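RabGDI protein (Plasmodium falciparum 3D7, PDB 3P1W) probably acts as a Rab GDP-dissociation inhibitor, binding Rab GTPases in their GDP-bound form and so taking part in the control of vesicle transport. Local coordinates at residues F95-G100 / K245-Y250; M148-S153 / N162-F167; A212-L217 / Y227-R232; D414-T419 / T430-A435. One frame throughout, in Å; residues are numbered along the deposited sequence.

Contact 1 (F95-G100 / K245-Y250)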
loop_
_atom_site.group_PDB
_atom_site.type_symbol
_atom_site.label_atom_id
_atom_site.label_comp_id
_atom_site.label_asym_id
_atom_site.label_seq_id
_atom_site.Cartn_x
_atom_site.Cartn_y
_atom_site.Cartn_z
ATOM N N PHE A 95 -4.817 0.676 -1.185
ATOM C CA PHE A 95 -5.669 -0.309 -1.837
ATOM C C PHE A 95 -4.946 -1.642 -2.115
ATOM O O PHE A 95 -3.726 -1.729 -2.148
ATOM C CB PHE A 95 -6.232 0.257 -3.137
ATOM C CG PHE A 95 -7.049 1.495 -2.990
ATOM C CD1 PHE A 95 -7.856 1.721 -1.895
ATOM C CD2 PHE A 95 -7.075 2.424 -4.019
ATOM C CE1 PHE A 95 -8.649 2.856 -1.820
ATOM C CE2 PHE A 95 -7.860 3.557 -3.925
ATOM C CZ PHE A 95 -8.653 3.762 -2.829
ATOM N N ILE A 96 -5.726 -2.701 -2.303
ATOM C CA ILE A 96 -5.192 -4.067 -2.346
ATOM C C ILE A 96 -5.487 -4.713 -3.699
ATOM O O ILE A 96 -6.639 -4.753 -4.143
ATOM C CB ILE A 96 -5.835 -4.844 -1.189
ATOM C CG1 ILE A 96 -5.378 -4.240 0.145
ATOM C CG2 ILE A 96 -5.532 -6.356 -1.256
ATOM C CD1 ILE A 96 -6.333 -4.524 1.287
ATOM N N LEU A 97 -4.443 -5.190 -4.369
ATOM C CA LEU A 97 -4.586 -5.832 -5.666
ATOM C C LEU A 97 -5.278 -7.196 -5.496
ATOM O O LEU A 97 -4.827 -8.039 -4.703
ATOM C CB LEU A 97 -3.209 -5.991 -6.329
ATOM C CG LEU A 97 -3.170 -6.471 -7.790
ATOM C CD1 LEU A 97 -3.760 -5.442 -8.780
ATOM C CD2 LEU A 97 -1.739 -6.836 -8.213
ATOM N N VAL A 98 -6.386 -7.384 -6.210
ATOM C CA VAL A 98 -7.189 -8.627 -6.112
ATOM C C VAL A 98 -6.322 -9.878 -6.246
ATOM O O VAL A 98 -6.487 -10.824 -5.488
ATOM C CB VAL A 98 -8.323 -8.641 -7.137
ATOM C CG1 VAL A 98 -9.015 -10.052 -7.197
ATOM C CG2 VAL A 98 -9.321 -7.580 -6.789
ATOM N N GLY A 99 -5.364 -9.861 -7.167
ATOM C CA GLY A 99 -4.500 -11.028 -7.403
ATOM C C GLY A 99 -3.182 -11.049 -6.636
ATOM O O GLY A 99 -2.343 -11.930 -6.852
ATOM N N GLY A 100 -2.984 -10.083 -5.742
ATOM C CA GLY A 100 -1.748 -10.008 -4.992
ATOM C C GLY A 100 -1.726 -10.958 -3.804
ATOM O O GLY A 100 -2.697 -11.671 -3.530
ATOM N N LYS A 245 -14.540 -3.194 -12.409
ATOM C CA LYS A 245 -14.311 -1.777 -12.403
ATOM C C LYS A 245 -12.809 -1.446 -12.301
ATOM O O LYS A 245 -12.331 -0.514 -12.945
ATOM C CB LYS A 245 -15.069 -1.122 -11.237
ATOM C CG LYS A 245 -16.615 -1.348 -11.279
ATOM C CD LYS A 245 -17.337 -0.290 -10.432
ATOM C CE LYS A 245 -18.855 -0.301 -10.658
ATOM N NZ LYS A 245 -19.427 -1.532 -10.149
ATOM N N SER A 246 -12.102 -2.185 -11.456
ATOM C CA SER A 246 -10.645 -2.051 -11.322
ATOM C C SER A 246 -10.100 -3.337 -10.721
ATOM O O SER A 246 -10.879 -4.190 -10.271
ATOM C CB SER A 246 -10.307 -0.851 -10.427
ATOM O OG SER A 246 -10.380 -1.180 -9.045
ATOM N N PRO A 247 -8.759 -3.505 -10.693
ATOM C CA PRO A 247 -8.200 -4.687 -10.046
ATOM C C PRO A 247 -7.911 -4.497 -8.548
ATOM O O PRO A 247 -7.211 -5.308 -7.956
ATOM C CB PRO A 247 -6.892 -4.920 -10.819
ATOM C CG PRO A 247 -6.478 -3.563 -11.235
ATOM C CD PRO A 247 -7.728 -2.721 -11.388
ATOM N N PHE A 248 -8.451 -3.448 -7.942
ATOM C CA PHE A 248 -8.184 -3.136 -6.530
ATOM C C PHE A 248 -9.440 -3.187 -5.676
ATOM O O PHE A 248 -10.528 -2.805 -6.133
ATOM C CB PHE A 248 -7.547 -1.741 -6.367
ATOM C CG PHE A 248 -6.255 -1.591 -7.088
ATOM C CD1 PHE A 248 -5.068 -2.021 -6.515
ATOM C CD2 PHE A 248 -6.226 -1.041 -8.360
ATOM C CE1 PHE A 248 -3.865 -1.914 -7.223
ATOM C CE2 PHE A 248 -5.020 -0.921 -9.059
ATOM C CZ PHE A 248 -3.854 -1.347 -8.485
ATOM N N ILE A 249 -9.254 -3.639 -4.433
ATOM C CA ILE A 249 -10.304 -3.648 -3.415
ATOM C C ILE A 249 -9.850 -2.960 -2.147
ATOM O O ILE A 249 -8.646 -2.743 -1.919
ATOM C CB ILE A 249 -10.789 -5.084 -3.073
ATOM C CG1 ILE A 249 -9.630 -5.977 -2.602
ATOM C CG2 ILE A 249 -11.500 -5.672 -4.291
ATOM C CD1 ILE A 249 -10.081 -7.413 -2.194
ATOM N N TYR A 250 -10.843 -2.642 -1.314
ATOM C CA TYR A 250 -10.633 -1.955 -0.053
ATOM C C TYR A 250 -11.810 -2.337 0.840
ATOM O O TYR A 250 -12.930 -2.512 0.348
ATOM C CB TYR A 250 -10.612 -0.454 -0.314
ATOM C CG TYR A 250 -10.260 0.495 0.818
ATOM C CD1 TYR A 250 -8.967 0.584 1.329
ATOM C CD2 TYR A 250 -11.201 1.399 1.287
ATOM C CE1 TYR A 250 -8.669 1.504 2.307
ATOM C CE2 TYR A 250 -10.904 2.318 2.260
ATOM C CZ TYR A 250 -9.658 2.364 2.774
ATOM O OH TYR A 250 -9.411 3.320 3.748
#
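Ile-96 and Ile-249 form an antiparallel hydrogen-bonded pair, with Ile-96 N to Ile-249 O and Ile-249 N to Ile-96 O both 2.9 Å, and Leu-97 faces Phe-248 in the non-hydrogen-bonded pair that follows. A third bond, Val-98 N to Pro-247 O at 2.8 Å, is almost perfectly straight (179°) and closes the pairing just as the first chain enters a type I turn from Leu-97 to Gly-100. On the face carrying Leu-97 and Phe-248, the methyl CD1 of Leu-97 sits over the Phe-248 ring, 4.3 Å from its centroid, a CH-pi contact. The same methyl also reaches CB of Pro-247. On the face carrying Ile-96 and Ile-249, Ile-249 CG2 meets CG2 of Val-98, from the turn, at 3.8 Å, while Ile-249 CG1 turns toward the carbonyl oxygen of Ile-96. On the other side of the Ile-96/Ile-249 pair, Phe-95 and Tyr-250 make an offset edge-to-face pair with planes at 78°: the CD1-CE1 edge of the phenylalanine is directed at the tyrosine face near CG and CD1. Tyr-250 CG lies anti to its backbone N (chi1 -174°), which brings the start of the ring under that edge; its hydroxyl bonds Asp-90. Just before the strand, Ser-246 OG accepts from Phe-248 N, forming an ST turn. Phe-248 and Tyr-250 also bond the backbone of strand 117-129, leaving strand 248-251 between two antiparallel neighbours. Strand 96-97 thus adds a short antiparallel strand to the mixed sheet of the GDI fold.

Contact 2 (M148-S153 / N162-F167); sequences MEALVS and NRCKNF
Lys-165 lies beside Leu-151, the two side chains pointing the same way between helices 147-151 and 158-173. From its CB, which is 4.2 Å from Leu-151 CD1, the lysine extends with CG anti to the backbone N (chi1 174°). CD is the atom that does most of the touching: it rests 3.8 Å from Leu-151 CD2, and the terminal methyl of Met-148, CE, comes to 4.2 Å. The chain bends at chi3 and chi4, which place CE and NZ; across this contact it is the aliphatic stem that touches. Leucine answers with both branches: its other methyl, CD1, stands 3.7 Å from CA of Asn-162. Deeper down, Ala-150 provides the close approach. Its CB points at the neighbouring helix and touches CB of Cys-164 at 4.0 Å and Lys-165 N at 3.9 Å; a side chain this small allows CA of Ala-150 and CA of Lys-165 to come within 5.3 Å. Cys-164 also packs on Leu-156 and Thr-205, continuing the buried layer toward helix 203-213. No hydrogen bond joins the two segments: this is the apolar packing of two helices that follow each other in the chain, at the periphery of the helical part of the GDI fold.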
loop_
_atom_site.group_PDB
_atom_site.type_symbol
_atom_site.label_atom_id
_atom_site.label_comp_id
_atom_site.label_asym_id
_atom_site.label_seq_id
_atom_site.Cartn_x
_atom_site.Cartn_y
_atom_site.Cartn_z
ATOM N N MET A 148 -9.425 -4.124 -25.733
ATOM C CA MET A 148 -10.455 -3.216 -26.218
ATOM C C MET A 148 -10.339 -1.828 -25.574
ATOM O O MET A 148 -10.582 -0.821 -26.230
ATOM C CB MET A 148 -11.852 -3.814 -25.984
ATOM C CG MET A 148 -12.114 -5.150 -26.721
ATOM S SD MET A 148 -12.366 -4.949 -28.485
ATOM C CE MET A 148 -10.688 -4.983 -29.147
ATOM N N GLU A 149 -9.936 -1.779 -24.305
ATOM C CA GLU A 149 -9.735 -0.499 -23.616
ATOM C C GLU A 149 -8.549 0.253 -24.209
ATOM O O GLU A 149 -8.626 1.460 -24.398
ATOM C CB GLU A 149 -9.598 -0.708 -22.108
ATOM C CG GLU A 149 -10.930 -1.096 -21.455
ATOM C CD GLU A 149 -10.855 -1.375 -19.973
ATOM O OE1 GLU A 149 -9.751 -1.385 -19.369
ATOM O OE2 GLU A 149 -11.940 -1.595 -19.394
ATOM N N ALA A 150 -7.489 -0.468 -24.564
ATOM C CA ALA A 150 -6.314 0.123 -25.199
ATOM C C ALA A 150 -6.620 0.779 -26.552
ATOM O O ALA A 150 -6.129 1.880 -26.848
ATOM C CB ALA A 150 -5.232 -0.933 -25.373
ATOM N N LEU A 151 -7.439 0.107 -27.363
ATOM C CA LEU A 151 -7.731 0.573 -28.731
ATOM C C LEU A 151 -8.480 1.914 -28.725
ATOM O O LEU A 151 -8.478 2.639 -29.721
ATOM C CB LEU A 151 -8.543 -0.492 -29.488
ATOM C CG LEU A 151 -8.571 -0.383 -31.010
ATOM C CD1 LEU A 151 -7.155 -0.314 -31.548
ATOM C CD2 LEU A 151 -9.346 -1.558 -31.626
ATOM N N VAL A 152 -9.078 2.216 -27.571
ATOM C CA VAL A 152 -9.946 3.364 -27.307
ATOM C C VAL A 152 -9.332 4.352 -26.279
ATOM O O VAL A 152 -10.030 5.244 -25.765
ATOM C CB VAL A 152 -11.307 2.845 -26.733
ATOM C CG1 VAL A 152 -11.103 1.705 -25.814
ATOM C CG2 VAL A 152 -12.017 3.882 -25.974
ATOM N N SER A 153 -8.043 4.212 -25.971
ATOM C CA SER A 153 -7.482 4.986 -24.850
ATOM C C SER A 153 -6.990 6.369 -25.241
ATOM O O SER A 153 -6.125 6.479 -26.098
ATOM C CB SER A 153 -6.320 4.256 -24.204
ATOM O OG SER A 153 -5.822 5.064 -23.153
ATOM N N ASN A 162 -3.562 0.792 -31.673
ATOM C CA ASN A 162 -3.503 -0.536 -32.287
ATOM C C ASN A 162 -2.332 -1.322 -31.714
ATOM O O ASN A 162 -2.462 -2.498 -31.393
ATOM C CB ASN A 162 -3.344 -0.454 -33.825
ATOM C CG ASN A 162 -4.495 0.266 -34.517
ATOM O OD1 ASN A 162 -5.206 -0.327 -35.330
ATOM N ND2 ASN A 162 -4.656 1.561 -34.234
ATOM N N ARG A 163 -1.185 -0.659 -31.596
ATOM C CA ARG A 163 0.025 -1.286 -31.071
ATOM C C ARG A 163 -0.188 -1.769 -29.628
ATOM O O ARG A 163 0.156 -2.899 -29.291
ATOM C CB ARG A 163 1.218 -0.319 -31.156
ATOM C CG ARG A 163 1.548 0.104 -32.578
ATOM C CD ARG A 163 2.989 0.587 -32.762
ATOM N NE ARG A 163 3.180 2.010 -32.459
ATOM C CZ ARG A 163 3.152 3.005 -33.351
ATOM N NH1 ARG A 163 2.905 2.777 -34.636
ATOM N NH2 ARG A 163 3.355 4.257 -32.946
ATOM N N CYS A 164 -0.782 -0.921 -28.789
ATOM C CA CYS A 164 -1.069 -1.307 -27.405
ATOM C C CYS A 164 -2.117 -2.433 -27.334
ATOM O O CYS A 164 -2.006 -3.333 -26.500
ATOM C CB CYS A 164 -1.526 -0.103 -26.579
ATOM S SG CYS A 164 -1.282 -0.359 -24.826
ATOM N N LYS A 165 -3.102 -2.412 -28.238
ATOM C CA LYS A 165 -4.076 -3.511 -28.333
ATOM C C LYS A 165 -3.338 -4.816 -28.604
ATOM O O LYS A 165 -3.612 -5.823 -27.962
ATOM C CB LYS A 165 -5.143 -3.264 -29.412
ATOM C CG LYS A 165 -6.101 -4.477 -29.651
ATOM C CD LYS A 165 -6.929 -4.415 -30.972
ATOM C CE LYS A 165 -6.078 -4.322 -32.260
ATOM N NZ LYS A 165 -6.154 -5.509 -33.203
ATOM N N ASN A 166 -2.394 -4.785 -29.540
ATOM C CA ASN A 166 -1.620 -5.972 -29.908
ATOM C C ASN A 166 -0.790 -6.457 -28.721
ATOM O O ASN A 166 -0.683 -7.662 -28.463
ATOM C CB ASN A 166 -0.709 -5.688 -31.115
ATOM C CG ASN A 166 -1.489 -5.471 -32.418
ATOM O OD1 ASN A 166 -2.541 -6.081 -32.651
ATOM N ND2 ASN A 166 -0.960 -4.601 -33.285
ATOM N N PHE A 167 -0.229 -5.511 -27.975
ATOM C CA PHE A 167 0.546 -5.850 -26.791
ATOM C C PHE A 167 -0.327 -6.546 -25.751
ATOM O O PHE A 167 0.034 -7.592 -25.235
ATOM C CB PHE A 167 1.197 -4.599 -26.207
ATOM C CG PHE A 167 1.971 -4.857 -24.959
ATOM C CD1 PHE A 167 3.111 -5.638 -24.995
ATOM C CD2 PHE A 167 1.567 -4.318 -23.749
ATOM C CE1 PHE A 167 3.844 -5.888 -23.839
ATOM C CE2 PHE A 167 2.301 -4.563 -22.590
ATOM C CZ PHE A 167 3.440 -5.358 -22.649
#

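Contact 3 (A212-L217 / Y227-R232); sequences AVALYL and YLTLER
Arg-232 and Tyr-216 form a stacked cation-pi pair where the chain leaving helix 203-213 meets helix 226-243, in the helical part of the GDI fold. The chain turns out of the helix at Leu-215, which has a positive phi (62°), and the backbones of Tyr-216 and Gly-210 are hydrogen-bonded. The guanidinium lies nearly flat on the phenol ring, planes 17° apart, but off-centre, with NE nearest to CE1 at 3.5 Å. The arginine is held in that pose by its grip on a single carbonyl. NE and NH2 each donate to Ala-214 O, both at 2.8 Å, and the oxygen is tilted from the guanidinium plane. A bend at chi3 (73°) brings NE to this oxygen. NH2 has a second partner, a salt bridge to Glu-440, which probably reinforces the charge on this group. The far end of the ring is fixed too: Tyr-216 OH and Thr-229 OG1 share a hydrogen bond of 2.9 Å, the threonine standing at the ring edge. The methyl of Ala-214 packs on Thr-229 CG2. Tyr-216 also stacks with Tyr-221, from the loop between the segments. One water completes the junction, donating both to Val-213 O at 2.8 Å and to Arg-232 O at 2.7 Å.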
loop_
_atom_site.group_PDB
_atom_site.type_symbol
_atom_site.label_atom_id
_atom_site.label_comp_id
_atom_site.label_asym_id
_atom_site.label_seq_id
_atom_site.Cartn_x
_atom_site.Cartn_y
_atom_site.Cartn_z
ATOM N N ALA A 212 1.663 2.111 -13.834
ATOM C CA ALA A 212 0.237 2.004 -13.488
ATOM C C ALA A 212 -0.389 0.628 -13.746
ATOM O O ALA A 212 -1.508 0.377 -13.302
ATOM C CB ALA A 212 -0.572 3.115 -14.228
ATOM N N VAL A 213 0.292 -0.229 -14.502
ATOM C CA VAL A 213 -0.228 -1.579 -14.812
ATOM C C VAL A 213 0.698 -2.638 -14.178
ATOM O O VAL A 213 0.231 -3.473 -13.404
ATOM C CB VAL A 213 -0.454 -1.794 -16.337
ATOM C CG1 VAL A 213 -0.991 -3.211 -16.633
ATOM C CG2 VAL A 213 -1.424 -0.757 -16.869
ATOM N N ALA A 214 1.997 -2.586 -14.482
ATOM C CA ALA A 214 2.983 -3.414 -13.788
ATOM C C ALA A 214 3.246 -2.960 -12.327
ATOM O O ALA A 214 3.828 -3.709 -11.523
ATOM C CB ALA A 214 4.288 -3.450 -14.577
ATOM N N LEU A 215 2.838 -1.732 -12.007
ATOM C CA LEU A 215 2.883 -1.185 -10.633
ATOM C C LEU A 215 4.286 -1.081 -10.040
ATOM O O LEU A 215 4.500 -1.187 -8.810
ATOM C CB LEU A 215 1.926 -1.948 -9.711
ATOM C CG LEU A 215 0.458 -1.877 -10.161
ATOM C CD1 LEU A 215 -0.380 -2.789 -9.270
ATOM C CD2 LEU A 215 -0.118 -0.425 -10.195
ATOM N N TYR A 216 5.238 -0.795 -10.916
ATOM C CA TYR A 216 6.597 -0.550 -10.485
ATOM C C TYR A 216 6.753 0.907 -10.008
ATOM O O TYR A 216 5.946 1.778 -10.329
ATOM C CB TYR A 216 7.562 -0.791 -11.619
ATOM C CG TYR A 216 7.821 -2.242 -11.997
ATOM C CD1 TYR A 216 8.364 -3.143 -11.077
ATOM C CD2 TYR A 216 7.612 -2.681 -13.308
ATOM C CE1 TYR A 216 8.655 -4.480 -11.458
ATOM C CE2 TYR A 216 7.895 -3.985 -13.687
ATOM C CZ TYR A 216 8.413 -4.878 -12.763
ATOM O OH TYR A 216 8.685 -6.165 -13.165
ATOM N N LEU A 217 7.837 1.147 -9.276
ATOM C CA LEU A 217 8.144 2.451 -8.684
ATOM C C LEU A 217 9.098 3.288 -9.525
ATOM O O LEU A 217 9.231 4.481 -9.318
ATOM C CB LEU A 217 8.778 2.230 -7.307
ATOM C CG LEU A 217 8.039 1.289 -6.354
ATOM C CD1 LEU A 217 8.580 1.482 -4.942
ATOM C CD2 LEU A 217 6.528 1.502 -6.379
ATOM N N TYR A 227 10.031 -11.655 -18.436
ATOM C CA TYR A 227 9.008 -12.484 -17.767
ATOM C C TYR A 227 8.486 -11.885 -16.451
ATOM O O TYR A 227 7.308 -12.020 -16.127
ATOM C CB TYR A 227 9.514 -13.919 -17.516
ATOM C CG TYR A 227 10.474 -14.100 -16.350
ATOM C CD1 TYR A 227 10.033 -14.624 -15.141
ATOM C CD2 TYR A 227 11.828 -13.783 -16.472
ATOM C CE1 TYR A 227 10.914 -14.809 -14.077
ATOM C CE2 TYR A 227 12.717 -13.974 -15.422
ATOM C CZ TYR A 227 12.259 -14.479 -14.230
ATOM O OH TYR A 227 13.138 -14.663 -13.183
ATOM N N LEU A 228 9.374 -11.246 -15.698
ATOM C CA LEU A 228 9.012 -10.613 -14.429
ATOM C C LEU A 228 7.903 -9.586 -14.642
ATOM O O LEU A 228 6.938 -9.521 -13.874
ATOM C CB LEU A 228 10.238 -9.932 -13.817
ATOM C CG LEU A 228 11.401 -10.831 -13.391
ATOM C CD1 LEU A 228 12.741 -10.052 -13.481
ATOM C CD2 LEU A 228 11.159 -11.423 -11.998
ATOM N N THR A 229 8.024 -8.814 -15.715
ATOM C CA THR A 229 7.101 -7.725 -15.979
ATOM C C THR A 229 5.845 -8.239 -16.686
ATOM O O THR A 229 4.730 -7.824 -16.380
ATOM C CB THR A 229 7.790 -6.628 -16.790
ATOM O OG1 THR A 229 8.898 -6.107 -16.035
ATOM C CG2 THR A 229 6.809 -5.501 -17.109
ATOM N N LEU A 230 6.021 -9.188 -17.600
ATOM C CA LEU A 230 4.884 -9.780 -18.267
ATOM C C LEU A 230 3.931 -10.409 -17.250
ATOM O O LEU A 230 2.719 -10.272 -17.381
ATOM C CB LEU A 230 5.345 -10.810 -19.317
ATOM C CG LEU A 230 6.041 -10.216 -20.545
ATOM C CD1 LEU A 230 6.771 -11.314 -21.349
ATOM C CD2 LEU A 230 5.040 -9.484 -21.445
ATOM N N GLU A 231 4.473 -11.092 -16.247
ATOM C CA GLU A 231 3.641 -11.728 -15.226
ATOM C C GLU A 231 2.824 -10.695 -14.468
ATOM O O GLU A 231 1.658 -10.905 -14.169
ATOM C CB GLU A 231 4.501 -12.527 -14.224
ATOM C CG GLU A 231 5.087 -13.811 -14.777
ATOM C CD GLU A 231 4.082 -14.948 -14.890
ATOM O OE1 GLU A 231 2.854 -14.700 -14.882
ATOM O OE2 GLU A 231 4.533 -16.106 -15.005
ATOM N N ARG A 232 3.454 -9.574 -14.161
ATOM C CA ARG A 232 2.800 -8.509 -13.413
ATOM C C ARG A 232 1.709 -7.834 -14.231
ATOM O O ARG A 232 0.612 -7.572 -13.729
ATOM C CB ARG A 232 3.836 -7.486 -12.963
ATOM C CG ARG A 232 4.744 -8.016 -11.852
ATOM C CD ARG A 232 5.906 -7.107 -11.626
ATOM N NE ARG A 232 5.512 -5.878 -10.950
ATOM C CZ ARG A 232 5.404 -5.736 -9.626
ATOM N NH1 ARG A 232 5.661 -6.744 -8.795
ATOM N NH2 ARG A 232 5.041 -4.569 -9.130
HETATM O O HOH W 1 0.591 -5.689 -11.757
#

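Contact 4 (D414-T419 / T430-A435); sequences DLYVST and TSSYDA
Tyr-416 and Ser-432 exchange two hydrogen bonds, and both are nearly straight. The backbone N of Tyr-416 donates to the hydroxyl oxygen of Ser-432 (2.8 Å, 168°), and Ser-432 N donates back to Tyr-416 O at 2.9 Å, coming in somewhat tilted from the carbonyl plane. The serine hydroxyl thus takes the role that a backbone carbonyl would play in a regular strand pairing; OG lies anti to the carbonyl carbon of its own residue (chi1 -52°), which turns it toward the N-H. A water adds a third link, donating to Tyr-416 O at 2.9 Å and to Ser-432 O at 2.8 Å. This is an irregular edge: strand 405-418 pairs with strand 320-333 along one side, while the loop following strand 427-429, which belongs to the other large sheet of the GDI fold, runs beside it here. Van der Waals contacts are few. Leu-415 CD2 reaches CB of Ser-432 at 4.0 Å and lies against the carbonyl oxygen of Tyr-433, and Val-417 CG1 meets Ser-431 CB at 4.3 Å. The charged groups serve other partners: Asp-414 forms a salt bridge with Lys-322, and Asp-434 bonds Thr-436 and Thr-441 and pairs with Lys-94.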
loop_
_atom_site.group_PDB
_atom_site.type_symbol
_atom_site.label_atom_id
_atom_site.label_comp_id
_atom_site.label_asym_id
_atom_site.label_seq_id
_atom_site.Cartn_x
_atom_site.Cartn_y
_atom_site.Cartn_z
ATOM N N ASP A 414 9.163 10.097 9.085
ATOM C CA ASP A 414 10.443 9.529 8.700
ATOM C C ASP A 414 10.237 8.113 8.175
ATOM O O ASP A 414 9.377 7.374 8.657
ATOM C CB ASP A 414 11.438 9.522 9.880
ATOM C CG ASP A 414 11.847 10.908 10.333
ATOM O OD1 ASP A 414 11.918 11.862 9.540
ATOM O OD2 ASP A 414 12.112 11.041 11.538
ATOM N N LEU A 415 11.000 7.756 7.154
ATOM C CA LEU A 415 11.007 6.417 6.573
ATOM C C LEU A 415 12.246 5.675 7.031
ATOM O O LEU A 415 13.380 6.128 6.775
ATOM C CB LEU A 415 11.026 6.475 5.040
ATOM C CG LEU A 415 9.804 7.076 4.344
ATOM C CD1 LEU A 415 10.053 7.272 2.830
ATOM C CD2 LEU A 415 8.554 6.202 4.611
ATOM N N TYR A 416 12.009 4.553 7.727
ATOM C CA TYR A 416 13.040 3.641 8.162
ATOM C C TYR A 416 12.970 2.311 7.441
ATOM O O TYR A 416 11.887 1.828 7.055
ATOM C CB TYR A 416 12.914 3.351 9.651
ATOM C CG TYR A 416 13.161 4.547 10.492
ATOM C CD1 TYR A 416 14.466 4.999 10.722
ATOM C CD2 TYR A 416 12.105 5.239 11.080
ATOM C CE1 TYR A 416 14.708 6.104 11.540
ATOM C CE2 TYR A 416 12.336 6.371 11.860
ATOM C CZ TYR A 416 13.646 6.783 12.095
ATOM O OH TYR A 416 13.897 7.894 12.893
ATOM N N VAL A 417 14.144 1.745 7.250
ATOM C CA VAL A 417 14.278 0.357 6.897
ATOM C C VAL A 417 15.156 -0.326 7.932
ATOM O O VAL A 417 15.886 0.321 8.664
ATOM C CB VAL A 417 14.867 0.171 5.477
ATOM C CG1 VAL A 417 13.940 0.809 4.378
ATOM C CG2 VAL A 417 16.313 0.698 5.369
ATOM N N SER A 418 15.088 -1.639 7.978
ATOM C CA SER A 418 15.893 -2.400 8.912
ATOM C C SER A 418 17.319 -2.468 8.378
ATOM O O SER A 418 17.525 -2.414 7.183
ATOM C CB SER A 418 15.305 -3.790 9.056
ATOM O OG SER A 418 15.424 -4.478 7.822
ATOM N N THR A 419 18.314 -2.566 9.253
ATOM C CA THR A 419 19.718 -2.624 8.805
ATOM C C THR A 419 20.191 -4.026 8.384
ATOM O O THR A 419 21.256 -4.158 7.796
ATOM C CB THR A 419 20.665 -2.118 9.881
ATOM O OG1 THR A 419 20.395 -2.809 11.094
ATOM C CG2 THR A 419 20.495 -0.617 10.092
ATOM N N THR A 430 9.924 -4.137 11.154
ATOM C CA THR A 430 9.191 -3.782 9.914
ATOM C C THR A 430 9.658 -2.415 9.403
ATOM O O THR A 430 9.964 -1.513 10.188
ATOM C CB THR A 430 7.673 -3.797 10.108
ATOM O OG1 THR A 430 7.292 -2.938 11.184
ATOM C CG2 THR A 430 7.157 -5.227 10.353
ATOM N N SER A 431 9.715 -2.269 8.086
ATOM C CA SER A 431 9.998 -0.970 7.477
ATOM C C SER A 431 8.806 -0.023 7.610
ATOM O O SER A 431 7.643 -0.438 7.766
ATOM C CB SER A 431 10.425 -1.152 6.001
ATOM O OG SER A 431 9.344 -1.639 5.229
ATOM N N SER A 432 9.068 1.269 7.533
ATOM C CA SER A 432 7.992 2.239 7.550
ATOM C C SER A 432 7.176 2.092 6.271
ATOM O O SER A 432 7.717 1.665 5.257
ATOM C CB SER A 432 8.543 3.647 7.625
ATOM O OG SER A 432 9.464 3.765 8.694
ATOM N N TYR A 433 5.886 2.428 6.348
ATOM C CA TYR A 433 4.997 2.403 5.171
ATOM C C TYR A 433 5.441 3.491 4.191
ATOM O O TYR A 433 5.662 4.631 4.585
ATOM C CB TYR A 433 3.517 2.570 5.549
ATOM C CG TYR A 433 3.045 1.447 6.416
ATOM C CD1 TYR A 433 2.584 0.260 5.873
ATOM C CD2 TYR A 433 3.186 1.533 7.796
ATOM C CE1 TYR A 433 2.237 -0.794 6.686
ATOM C CE2 TYR A 433 2.844 0.482 8.617
ATOM C CZ TYR A 433 2.368 -0.672 8.053
ATOM O OH TYR A 433 2.063 -1.725 8.874
ATOM N N ASP A 434 5.585 3.093 2.928
ATOM C CA ASP A 434 6.012 4.035 1.861
ATOM C C ASP A 434 4.832 4.760 1.222
ATOM O O ASP A 434 3.657 4.551 1.565
ATOM C CB ASP A 434 6.903 3.301 0.840
ATOM C CG ASP A 434 6.137 2.328 -0.027
ATOM O OD1 ASP A 434 4.899 2.463 -0.177
ATOM O OD2 ASP A 434 6.768 1.415 -0.602
ATOM N N ALA A 435 5.150 5.674 0.298
ATOM C CA ALA A 435 4.161 6.532 -0.309
ATOM C C ALA A 435 3.181 5.815 -1.248
ATOM O O ALA A 435 2.191 6.424 -1.641
ATOM C CB ALA A 435 4.874 7.687 -1.097
HETATM O O HOH W 2 10.383 2.435 4.638
#

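In the fold
Contacts 2 and 3 follow each other within the 144 residues bridged by contact 1, a span with far more helix than strand; contact 4 comes later. Contact 3 touches contact 1, Leu-215 CD1 packing on Phe-248 CZ at 3.8 Å, and helix 226-243 is followed, after a short link, by strand 248-251, so the helical part is tied to the sheet. Contacts 1 and 4, with centres 23 Å apart, both reach the same mixed sheet, through strands 96-97 and 248-251 in one and 405-418 in the other. Contact 2 lies at the far helical end, its centre about 38 Å from that of contact 4, across the chain's centre. The set thus runs from helical periphery to sheet edge.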